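Local structure of SPbeta prophage-derived aminoglycoside N(3')-acetyltransferase-like protein YokD (Bacillus subtilis, 2NYG) at residues T10-K15 against I42-G47; G47-V52 against G113-L118; E221-E226 against E260-N265. The protein probably acts as a coenzyme A-dependent N-acetyltransferase of the antibiotic acetyltransferase family and may contribute to antibiotic resistance. One frame throughout, in Å; residues are numbered along the deposited sequence.

Contact 1: T10-K15 against I42-G47; sequences TFPRTK and IGWVNG. With COA (coenzyme A), chain G.
R13 and V45 form a single parallel beta bridge between two loops, with CA atoms 4.4 Å apart. The bonding pattern defines it: R13 N donates to W44 O (3.0 Å, nearly straight at 167°), and N46 N donates to R13 O at 2.9 Å, so R13 grips the residues before and after V45. V45 thus keeps its own peptide groups for coenzyme A. Packing is tight around this bridge. P12 lays CB against the edge of the W44 ring, 3.5 Å from CZ3, while the CG atom of R13 passes the methyl CG2 of I42. The R13 chain bends at chi2 (-67°), which places CD, and CG, CD and NE pass beside I42 O. NE is the nearest of them to I42 O at 3.1 Å, but the angle is too poor for a hydrogen bond. S244 supplies that carbonyl with a weak one.

The looser side is at F11, whose atoms beyond CB are not modelled, and R13 itself is partly exposed. On the dimer side, N46 ND2 bonds to I94 O and S97 OG of the second subunit.

I42 to V45 belong to the CoA-binding loop, which meets the Watson-Crick edge of the adenine: V45 N donates to COA N1A at 2.9 Å, and COA N6A donates to V45 O at 2.8 Å.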
loop_
_atom_site.group_PDB
_atom_site.type_symbol
_atom_site.label_atom_id
_atom_site.label_comp_id
_atom_site.label_asym_id
_atom_site.label_seq_id
_atom_site.Cartn_x
_atom_site.Cartn_y
_atom_site.Cartn_z
ATOM N N THR A 10 20.920 0.799 15.942
ATOM C CA THR A 10 21.367 1.015 17.315
ATOM C C THR A 10 20.167 1.035 18.274
ATOM O O THR A 10 20.097 0.235 19.204
ATOM C CB THR A 10 22.223 2.343 17.388
ATOM O OG1 THR A 10 22.538 2.671 18.753
ATOM C CG2 THR A 10 21.482 3.494 16.712
ATOM N N PHE A 11 19.220 1.938 18.037
ATOM C CA PHE A 11 18.011 2.048 18.854
ATOM C C PHE A 11 16.867 2.331 17.876
ATOM O O PHE A 11 17.105 2.788 16.761
ATOM C CB PHE A 11 18.148 3.187 19.871
ATOM N N PRO A 12 15.613 2.065 18.279
ATOM C CA PRO A 12 14.462 2.298 17.401
ATOM C C PRO A 12 14.245 3.746 16.956
ATOM O O PRO A 12 14.309 4.675 17.764
ATOM C CB PRO A 12 13.274 1.792 18.233
ATOM C CG PRO A 12 13.874 0.884 19.218
ATOM C CD PRO A 12 15.164 1.552 19.584
ATOM N N ARG A 13 13.981 3.934 15.668
ATOM C CA ARG A 13 13.701 5.267 15.144
ATOM C C ARG A 13 12.195 5.438 15.354
ATOM O O ARG A 13 11.412 4.604 14.916
ATOM C CB ARG A 13 14.009 5.350 13.643
ATOM C CG ARG A 13 15.233 4.572 13.183
ATOM C CD ARG A 13 16.502 5.154 13.724
ATOM N NE ARG A 13 17.655 4.427 13.221
ATOM C CZ ARG A 13 18.915 4.816 13.388
ATOM N NH1 ARG A 13 19.190 5.928 14.056
ATOM N NH2 ARG A 13 19.904 4.104 12.860
ATOM N N THR A 14 11.790 6.508 16.027
ATOM C CA THR A 14 10.376 6.748 16.275
ATOM C C THR A 14 9.876 8.031 15.634
ATOM O O THR A 14 10.658 8.863 15.167
ATOM C CB THR A 14 10.077 6.829 17.784
ATOM O OG1 THR A 14 10.781 7.940 18.346
ATOM C CG2 THR A 14 10.511 5.549 18.491
ATOM N N LYS A 15 8.556 8.175 15.625
ATOM C CA LYS A 15 7.917 9.356 15.083
ATOM C C LYS A 15 8.600 10.595 15.641
ATOM O O LYS A 15 8.918 11.523 14.919
ATOM C CB LYS A 15 6.445 9.388 15.482
ATOM C CG LYS A 15 5.691 10.568 14.903
ATOM C CD LYS A 15 4.269 10.624 15.417
ATOM C CE LYS A 15 4.242 10.966 16.900
ATOM N NZ LYS A 15 2.869 10.873 17.467
ATOM N N ILE A 42 16.358 4.230 6.693
ATOM C CA ILE A 42 16.240 4.938 7.956
ATOM C C ILE A 42 16.657 4.109 9.160
ATOM O O ILE A 42 17.081 4.659 10.184
ATOM C CB ILE A 42 14.797 5.429 8.178
ATOM C CG1 ILE A 42 14.390 6.376 7.053
ATOM C CG2 ILE A 42 14.691 6.141 9.515
ATOM C CD1 ILE A 42 12.940 6.773 7.105
ATOM N N GLY A 43 16.560 2.791 9.018
ATOM C CA GLY A 43 16.865 1.907 10.123
ATOM C C GLY A 43 15.486 1.525 10.623
ATOM O O GLY A 43 14.507 2.170 10.251
ATOM N N TRP A 44 15.385 0.496 11.453
ATOM C CA TRP A 44 14.079 0.081 11.938
ATOM C C TRP A 44 13.306 1.219 12.574
ATOM O O TRP A 44 13.814 1.881 13.477
ATOM C CB TRP A 44 14.201 -1.039 12.976
ATOM C CG TRP A 44 12.853 -1.609 13.323
ATOM C CD1 TRP A 44 12.043 -2.311 12.495
ATOM C CD2 TRP A 44 12.120 -1.436 14.545
ATOM N NE1 TRP A 44 10.851 -2.586 13.108
ATOM C CE2 TRP A 44 10.869 -2.059 14.368
ATOM C CE3 TRP A 44 12.396 -0.809 15.767
ATOM C CZ2 TRP A 44 9.886 -2.076 15.365
ATOM C CZ3 TRP A 44 11.417 -0.824 16.762
ATOM C CH2 TRP A 44 10.178 -1.454 16.551
ATOM N N VAL A 45 12.084 1.462 12.109
ATOM C CA VAL A 45 11.283 2.506 12.739
ATOM C C VAL A 45 10.017 1.886 13.361
ATOM O O VAL A 45 9.300 1.132 12.720
ATOM C CB VAL A 45 10.910 3.668 11.749
ATOM C CG1 VAL A 45 11.806 3.655 10.543
ATOM C CG2 VAL A 45 9.481 3.587 11.350
ATOM N N ASN A 46 9.775 2.179 14.630
ATOM C CA ASN A 46 8.601 1.661 15.334
ATOM C C ASN A 46 7.374 2.332 14.740
ATOM O O ASN A 46 7.138 3.514 14.951
ATOM C CB ASN A 46 8.725 1.955 16.838
ATOM C CG ASN A 46 7.561 1.423 17.654
ATOM O OD1 ASN A 46 6.974 0.397 17.337
ATOM N ND2 ASN A 46 7.246 2.116 18.735
ATOM N N GLY A 47 6.606 1.550 13.992
ATOM C CA GLY A 47 5.431 2.056 13.320
ATOM C C GLY A 47 5.686 2.073 11.820
ATOM O O GLY A 47 4.777 2.271 11.021
HETATM N N1A COA G . 12.013 0.486 9.411
HETATM C C2A COA G . 12.930 0.447 8.352
HETATM N N3A COA G . 12.663 -0.363 7.267
HETATM C C4A COA G . 11.515 -1.125 7.223
HETATM C C5A COA G . 10.564 -1.111 8.261
HETATM C C6A COA G . 10.826 -0.296 9.375
HETATM N N6A COA G . 9.972 -0.242 10.389
HETATM N N7A COA G . 9.547 -1.959 7.927
HETATM C C8A COA G . 9.841 -2.495 6.705
HETATM N N9A COA G . 11.076 -1.968 6.273
HETATM C C1B COA G . 11.845 -2.232 5.034
HETATM C C2B COA G . 11.492 -3.515 4.228
HETATM O O2B COA G . 11.918 -4.747 4.849
HETATM C C3B COA G . 12.183 -3.258 2.902
HETATM O O3B COA G . 13.544 -3.743 3.116
HETATM P P3B COA G . 14.350 -4.761 2.124
HETATM O O7A COA G . 13.484 -5.103 0.887
HETATM O O8A COA G . 14.604 -6.069 2.834
HETATM O O9A COA G . 15.658 -4.114 1.744
HETATM C C4B COA G . 12.104 -1.718 2.718
HETATM O O4B COA G . 11.881 -1.188 4.044
HETATM C C5B COA G . 10.947 -1.232 1.781
HETATM O O5B COA G . 11.040 0.223 1.738
HETATM P P1A COA G . 10.975 0.983 0.347
HETATM O O1A COA G . 11.123 2.457 0.535
HETATM O O2A COA G . 9.664 0.648 -0.378
HETATM O O3A COA G . 12.147 0.329 -0.428
HETATM P P2A COA G . 13.710 0.642 -0.241
HETATM O O4A COA G . 14.387 -0.624 0.146
HETATM O O5A COA G . 13.999 1.720 0.800
HETATM O O6A COA G . 14.023 1.168 -1.750
HETATM C CBP COA G . 13.457 3.138 -3.242
HETATM C CCP COA G . 14.243 2.556 -2.030
HETATM C CDP COA G . 13.083 2.017 -4.243
HETATM C CEP COA G . 12.211 3.844 -2.660
HETATM C CAP COA G . 14.425 4.065 -4.054
HETATM O OAP COA G . 15.721 3.993 -3.417
HETATM C C9P COA G . 14.005 5.553 -4.142
HETATM O O9P COA G . 14.892 6.440 -3.610
HETATM N N8P COA G . 12.848 6.033 -4.668
HETATM C C7P COA G . 12.459 7.455 -4.534
HETATM C C6P COA G . 11.002 7.760 -4.158
#

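Contact 2: G47-V52 against G113-L118; sequences GGAVAV and GQIVEL. With COA (coenzyme A), chain G.
Helices 48-52 and 114-118 cross at -76° with their axes 9.2 Å apart, and they come nearest at A49 and I115, whose CA atoms are 5.2 Å from one another. The A49 methyl fits at this crossing: CB points at the other helix and touches both I115 CG1 (4.0 Å) and L118 CD2 (3.9 Å), one helical turn apart. L118 sends the same CD2 on to V50 CG1 at 3.5 Å, its side chain slanting across that of the valine. On the coenzyme side of A49, I115 reaches V52 by its terminal carbon. With chi1 at -74°, its CG1 lies beside its own backbone N, and CD1 ends 3.9 Å from V52 CG1, the two side chains crossing at about a right angle. The contacts across the segments are between apolar side chains, and no hydrogen bond links them.

G48 CA lies close to COA N6A, and G113 is the N-cap residue of helix 114-118. Q114 N donates to the phosphate oxygen COA O2A at 2.6 Å. This places an anionic group at a helix N terminus, where the helix dipole would be expected to stabilise it. The extended side chain of Q114, an experimentally established CoA-binding residue, runs beside COA C5B. L39 packs against A49, I115 and Q114, while P107 and R120 of the second subunit lie against V50 and L118.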
loop_
_atom_site.group_PDB
_atom_site.type_symbol
_atom_site.label_atom_id
_atom_site.label_comp_id
_atom_site.label_asym_id
_atom_site.label_seq_id
_atom_site.Cartn_x
_atom_site.Cartn_y
_atom_site.Cartn_z
ATOM N N GLY A 47 6.606 1.550 13.992
ATOM C CA GLY A 47 5.431 2.056 13.320
ATOM C C GLY A 47 5.686 2.073 11.820
ATOM O O GLY A 47 4.777 2.271 11.021
ATOM N N GLY A 48 6.943 1.859 11.443
ATOM C CA GLY A 48 7.318 1.843 10.046
ATOM C C GLY A 48 6.907 3.106 9.323
ATOM O O GLY A 48 7.119 4.212 9.815
ATOM N N ALA A 49 6.290 2.927 8.161
ATOM C CA ALA A 49 5.843 4.021 7.320
ATOM C C ALA A 49 4.880 5.037 7.945
ATOM O O ALA A 49 5.065 6.240 7.755
ATOM C CB ALA A 49 5.237 3.460 6.075
ATOM N N VAL A 50 3.855 4.585 8.674
ATOM C CA VAL A 50 2.908 5.533 9.264
ATOM C C VAL A 50 3.632 6.478 10.218
ATOM O O VAL A 50 3.290 7.648 10.315
ATOM C CB VAL A 50 1.713 4.842 10.031
ATOM C CG1 VAL A 50 1.365 3.520 9.391
ATOM C CG2 VAL A 50 2.023 4.688 11.496
ATOM N N ALA A 51 4.645 5.977 10.910
ATOM C CA ALA A 51 5.393 6.808 11.831
ATOM C C ALA A 51 6.198 7.865 11.076
ATOM O O ALA A 51 6.430 8.964 11.584
ATOM C CB ALA A 51 6.319 5.947 12.671
ATOM N N VAL A 52 6.629 7.540 9.862
ATOM C CA VAL A 52 7.409 8.489 9.094
ATOM C C VAL A 52 6.473 9.527 8.523
ATOM O O VAL A 52 6.808 10.701 8.479
ATOM C CB VAL A 52 8.218 7.791 7.948
ATOM C CG1 VAL A 52 9.065 8.814 7.172
ATOM C CG2 VAL A 52 9.134 6.735 8.544
ATOM N N GLY A 113 8.475 3.462 -3.529
ATOM C CA GLY A 113 8.642 3.257 -2.103
ATOM C C GLY A 113 7.386 2.892 -1.340
ATOM O O GLY A 113 6.278 3.183 -1.776
ATOM N N GLN A 114 7.570 2.247 -0.194
ATOM C CA GLN A 114 6.465 1.837 0.647
ATOM C C GLN A 114 5.738 3.033 1.243
ATOM O O GLN A 114 4.507 3.061 1.283
ATOM C CB GLN A 114 6.977 0.920 1.757
ATOM C CG GLN A 114 7.309 -0.472 1.244
ATOM C CD GLN A 114 7.657 -1.456 2.335
ATOM O OE1 GLN A 114 7.456 -1.192 3.527
ATOM N NE2 GLN A 114 8.172 -2.618 1.923
ATOM N N ILE A 115 6.498 4.018 1.710
ATOM C CA ILE A 115 5.914 5.213 2.299
ATOM C C ILE A 115 4.916 5.890 1.362
ATOM O O ILE A 115 3.827 6.278 1.782
ATOM C CB ILE A 115 7.004 6.200 2.695
ATOM C CG1 ILE A 115 7.708 5.691 3.947
ATOM C CG2 ILE A 115 6.413 7.567 2.947
ATOM C CD1 ILE A 115 9.069 6.318 4.203
ATOM N N VAL A 116 5.280 6.030 0.095
ATOM C CA VAL A 116 4.386 6.655 -0.870
ATOM C C VAL A 116 3.149 5.804 -1.093
ATOM O O VAL A 116 2.053 6.327 -1.263
ATOM C CB VAL A 116 5.076 6.866 -2.233
ATOM C CG1 VAL A 116 4.048 7.231 -3.294
ATOM C CG2 VAL A 116 6.111 7.968 -2.119
ATOM N N GLU A 117 3.321 4.488 -1.090
ATOM C CA GLU A 117 2.195 3.597 -1.323
ATOM C C GLU A 117 1.166 3.708 -0.204
ATOM O O GLU A 117 -0.039 3.641 -0.440
ATOM C CB GLU A 117 2.677 2.147 -1.480
ATOM C CG GLU A 117 1.548 1.147 -1.719
ATOM C CD GLU A 117 0.774 1.396 -3.007
ATOM O OE1 GLU A 117 0.799 2.523 -3.537
ATOM O OE2 GLU A 117 0.114 0.455 -3.483
ATOM N N LEU A 118 1.650 3.881 1.016
ATOM C CA LEU A 118 0.767 4.024 2.150
ATOM C C LEU A 118 0.250 5.461 2.227
ATOM O O LEU A 118 -0.901 5.701 2.578
ATOM C CB LEU A 118 1.506 3.694 3.434
ATOM C CG LEU A 118 0.585 3.858 4.632
ATOM C CD1 LEU A 118 -0.550 2.841 4.546
ATOM C CD2 LEU A 118 1.371 3.691 5.898
HETATM N N1A COA G . 12.013 0.486 9.411
HETATM C C2A COA G . 12.930 0.447 8.352
HETATM N N3A COA G . 12.663 -0.363 7.267
HETATM C C4A COA G . 11.515 -1.125 7.223
HETATM C C5A COA G . 10.564 -1.111 8.261
HETATM C C6A COA G . 10.826 -0.296 9.375
HETATM N N6A COA G . 9.972 -0.242 10.389
HETATM N N7A COA G . 9.547 -1.959 7.927
HETATM C C8A COA G . 9.841 -2.495 6.705
HETATM N N9A COA G . 11.076 -1.968 6.273
HETATM C C1B COA G . 11.845 -2.232 5.034
HETATM C C2B COA G . 11.492 -3.515 4.228
HETATM O O2B COA G . 11.918 -4.747 4.849
HETATM C C3B COA G . 12.183 -3.258 2.902
HETATM O O3B COA G . 13.544 -3.743 3.116
HETATM P P3B COA G . 14.350 -4.761 2.124
HETATM O O7A COA G . 13.484 -5.103 0.887
HETATM O O8A COA G . 14.604 -6.069 2.834
HETATM O O9A COA G . 15.658 -4.114 1.744
HETATM C C4B COA G . 12.104 -1.718 2.718
HETATM O O4B COA G . 11.881 -1.188 4.044
HETATM C C5B COA G . 10.947 -1.232 1.781
HETATM O O5B COA G . 11.040 0.223 1.738
HETATM P P1A COA G . 10.975 0.983 0.347
HETATM O O1A COA G . 11.123 2.457 0.535
HETATM O O2A COA G . 9.664 0.648 -0.378
HETATM O O3A COA G . 12.147 0.329 -0.428
HETATM P P2A COA G . 13.710 0.642 -0.241
HETATM O O4A COA G . 14.387 -0.624 0.146
HETATM O O5A COA G . 13.999 1.720 0.800
HETATM O O6A COA G . 14.023 1.168 -1.750
HETATM C CBP COA G . 13.457 3.138 -3.242
HETATM C CCP COA G . 14.243 2.556 -2.030
HETATM C CDP COA G . 13.083 2.017 -4.243
HETATM C CEP COA G . 12.211 3.844 -2.660
HETATM C CAP COA G . 14.425 4.065 -4.054
HETATM O OAP COA G . 15.721 3.993 -3.417
HETATM C C9P COA G . 14.005 5.553 -4.142
HETATM O O9P COA G . 14.892 6.440 -3.610
HETATM N N8P COA G . 12.848 6.033 -4.668
HETATM C C7P COA G . 12.459 7.455 -4.534
HETATM C C6P COA G . 11.002 7.760 -4.158
#

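Contact 3: E221-E226 against E260-N265; sequences EELFQE and EKWFIN
L223 is the first residue of 221-226 to meet segment 260-265, and it does so with a single methyl. Its CB is directed at the other helix, and CD1 touches two rings, 3.9 Å from F263 CE1 and 4.1 Å from W262 CZ3. The methyl lies in the plane of the F263 ring, at its edge, whereas it approaches W262 obliquely.

F224 starts out away from the partner helix, yet its ring comes back toward it. CG sits beside the backbone N (chi1 -69°), and CE1 comes 4.1 Å from F263 CZ. Each ring lies at the other's edge near its plane, so the pair is an edge contact without stacking. One face of F224 is filled from within its own segment, E221 CA standing 3.5 Å above the ring centre, and H185 makes an edge-to-face pair with the same ring.

E226 follows one turn after L223, at the solvent side. Its chain is extended beyond CG, and OE2 lies in the plane of the W262 indole, 3.2 Å from CZ2, with carboxylate and ring planes 88° apart. One water joins the two polar ends: it accepts from W262 NE1 at 2.7 Å and donates to E226 OE2 at 3.0 Å. Farther along helix 224-234, V227 and A230 also touch W262. Both E226 and W262 meet a crystal neighbour, which may influence their conformations.

This is a contact between residues 221-226, leading into helix 224-234, and the later part of helix 252-268, away from the coenzyme A site. Its chemistry implies a division of roles: apolar contacts of L223 and F224 join the inner part, where F224 and F263 are the buried residues, while a carboxylate, probably charged, faces the electropositive C-H edge of the indole and shares a water with its N-H.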
loop_
_atom_site.group_PDB
_atom_site.type_symbol
_atom_site.label_atom_id
_atom_site.label_comp_id
_atom_site.label_asym_id
_atom_site.label_seq_id
_atom_site.Cartn_x
_atom_site.Cartn_y
_atom_site.Cartn_z
ATOM N N GLU A 221 16.267 10.730 -17.561
ATOM C CA GLU A 221 16.496 10.658 -16.130
ATOM C C GLU A 221 17.853 10.047 -15.749
ATOM O O GLU A 221 18.322 10.231 -14.624
ATOM C CB GLU A 221 15.352 9.894 -15.452
ATOM C CG GLU A 221 15.353 8.387 -15.649
ATOM C CD GLU A 221 14.367 7.902 -16.711
ATOM O OE1 GLU A 221 13.498 8.696 -17.137
ATOM O OE2 GLU A 221 14.458 6.714 -17.106
ATOM N N GLU A 222 18.489 9.346 -16.688
ATOM C CA GLU A 222 19.778 8.711 -16.431
ATOM C C GLU A 222 20.854 9.711 -16.047
ATOM O O GLU A 222 21.857 9.342 -15.449
ATOM C CB GLU A 222 20.255 7.918 -17.652
ATOM C CG GLU A 222 20.677 8.766 -18.827
ATOM C CD GLU A 222 19.588 8.918 -19.857
ATOM O OE1 GLU A 222 18.414 8.647 -19.521
ATOM O OE2 GLU A 222 19.902 9.318 -21.003
ATOM N N LEU A 223 20.634 10.976 -16.394
ATOM C CA LEU A 223 21.571 12.061 -16.109
ATOM C C LEU A 223 21.340 12.782 -14.766
ATOM O O LEU A 223 22.266 13.392 -14.220
ATOM C CB LEU A 223 21.497 13.097 -17.229
ATOM C CG LEU A 223 21.838 12.640 -18.651
ATOM C CD1 LEU A 223 21.524 13.763 -19.622
ATOM C CD2 LEU A 223 23.305 12.238 -18.727
ATOM N N PHE A 224 20.113 12.704 -14.248
ATOM C CA PHE A 224 19.736 13.375 -13.008
ATOM C C PHE A 224 20.766 13.283 -11.913
ATOM O O PHE A 224 20.967 14.241 -11.183
ATOM C CB PHE A 224 18.396 12.848 -12.495
ATOM C CG PHE A 224 17.223 13.237 -13.355
ATOM C CD1 PHE A 224 17.418 13.855 -14.588
ATOM C CD2 PHE A 224 15.918 12.936 -12.955
ATOM C CE1 PHE A 224 16.353 14.161 -15.405
ATOM C CE2 PHE A 224 14.830 13.241 -13.780
ATOM C CZ PHE A 224 15.048 13.850 -15.002
ATOM N N GLN A 225 21.421 12.132 -11.804
ATOM C CA GLN A 225 22.439 11.951 -10.788
ATOM C C GLN A 225 23.608 12.893 -11.049
ATOM O O GLN A 225 24.213 13.407 -10.114
ATOM C CB GLN A 225 22.925 10.508 -10.773
ATOM C CG GLN A 225 23.897 10.215 -9.652
ATOM C CD GLN A 225 23.334 10.575 -8.300
ATOM O OE1 GLN A 225 22.135 10.460 -8.068
ATOM N NE2 GLN A 225 24.199 11.004 -7.397
ATOM N N GLU A 226 23.913 13.129 -12.323
ATOM C CA GLU A 226 24.998 14.030 -12.685
ATOM C C GLU A 226 24.548 15.470 -12.470
ATOM O O GLU A 226 25.294 16.299 -11.965
ATOM C CB GLU A 226 25.391 13.844 -14.144
ATOM C CG GLU A 226 26.854 14.139 -14.405
ATOM C CD GLU A 226 27.199 14.174 -15.886
ATOM O OE1 GLU A 226 26.783 13.245 -16.622
ATOM O OE2 GLU A 226 27.892 15.134 -16.301
ATOM N N GLU A 260 17.916 23.078 -16.047
ATOM C CA GLU A 260 17.697 23.630 -17.364
ATOM C C GLU A 260 19.040 24.043 -17.957
ATOM O O GLU A 260 19.414 23.585 -19.028
ATOM C CB GLU A 260 16.742 24.831 -17.269
ATOM C CG GLU A 260 16.668 25.694 -18.515
ATOM C CD GLU A 260 15.522 26.676 -18.456
ATOM O OE1 GLU A 260 15.246 27.195 -17.357
ATOM O OE2 GLU A 260 14.897 26.938 -19.503
ATOM N N LYS A 261 19.773 24.888 -17.245
ATOM C CA LYS A 261 21.061 25.363 -17.721
ATOM C C LYS A 261 22.074 24.260 -18.003
ATOM O O LYS A 261 22.700 24.245 -19.067
ATOM C CB LYS A 261 21.619 26.388 -16.742
ATOM C CG LYS A 261 20.763 27.630 -16.722
ATOM C CD LYS A 261 21.253 28.684 -15.769
ATOM C CE LYS A 261 20.429 29.941 -15.948
ATOM N NZ LYS A 261 20.964 31.081 -15.168
ATOM N N TRP A 262 22.234 23.333 -17.068
ATOM C CA TRP A 262 23.148 22.218 -17.266
ATOM C C TRP A 262 22.764 21.533 -18.585
ATOM O O TRP A 262 23.621 21.246 -19.410
ATOM C CB TRP A 262 23.036 21.231 -16.106
ATOM C CG TRP A 262 24.060 20.144 -16.126
ATOM C CD1 TRP A 262 25.213 20.098 -15.405
ATOM C CD2 TRP A 262 24.010 18.929 -16.884
ATOM N NE1 TRP A 262 25.887 18.924 -15.657
ATOM C CE2 TRP A 262 25.173 18.189 -16.564
ATOM C CE3 TRP A 262 23.098 18.393 -17.802
ATOM C CZ2 TRP A 262 25.445 16.939 -17.129
ATOM C CZ3 TRP A 262 23.363 17.155 -18.361
ATOM C CH2 TRP A 262 24.529 16.439 -18.023
ATOM N N PHE A 263 21.474 21.273 -18.778
ATOM C CA PHE A 263 20.995 20.645 -20.007
ATOM C C PHE A 263 21.266 21.507 -21.245
ATOM O O PHE A 263 21.811 21.020 -22.233
ATOM C CB PHE A 263 19.478 20.380 -19.940
ATOM C CG PHE A 263 19.086 19.188 -19.110
ATOM C CD1 PHE A 263 19.719 17.968 -19.280
ATOM C CD2 PHE A 263 18.051 19.276 -18.184
ATOM C CE1 PHE A 263 19.333 16.855 -18.544
ATOM C CE2 PHE A 263 17.659 18.168 -17.444
ATOM C CZ PHE A 263 18.301 16.956 -17.625
ATOM N N ILE A 264 20.872 22.776 -21.190
ATOM C CA ILE A 264 21.045 23.685 -22.313
ATOM C C ILE A 264 22.491 23.808 -22.783
ATOM O O ILE A 264 22.782 23.703 -23.984
ATOM C CB ILE A 264 20.531 25.113 -21.971
ATOM C CG1 ILE A 264 19.019 25.095 -21.775
ATOM C CG2 ILE A 264 20.885 26.082 -23.090
ATOM C CD1 ILE A 264 18.426 26.453 -21.430
ATOM N N ASN A 265 23.395 24.033 -21.838
ATOM C CA ASN A 265 24.800 24.196 -22.172
ATOM C C ASN A 265 25.546 22.896 -22.388
ATOM O O ASN A 265 26.699 22.893 -22.808
ATOM C CB ASN A 265 25.496 25.001 -21.071
ATOM C CG ASN A 265 25.088 26.475 -21.064
ATOM O OD1 ASN A 265 25.070 27.125 -22.108
ATOM N ND2 ASN A 265 24.755 27.001 -19.888
HETATM O O HOH W 1 28.076 17.726 -14.709
#

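From the N terminus, contact 1 closes the loop from 10 to 47, which holds helix 15-25 and strand 32-37. Contact 2 opens at G47, the residue it shares with contact 1, and closes a longer excursion through helix 48-60 and strand 65-69 to helix 114-119. Contact 3 closes the C-terminal excursion, joining helix 224-234 to helix 252-268 across strands 238-242 and 245-251. The three loops follow one another in series; none nests or crosses. Contacts 1 and 2 touch, as N46 O with A51 CB at 3.4 Å, and both meet coenzyme A and the second subunit. Contact 3 lies opposite contact 2 about the chain's centre, their centres 30 Å apart.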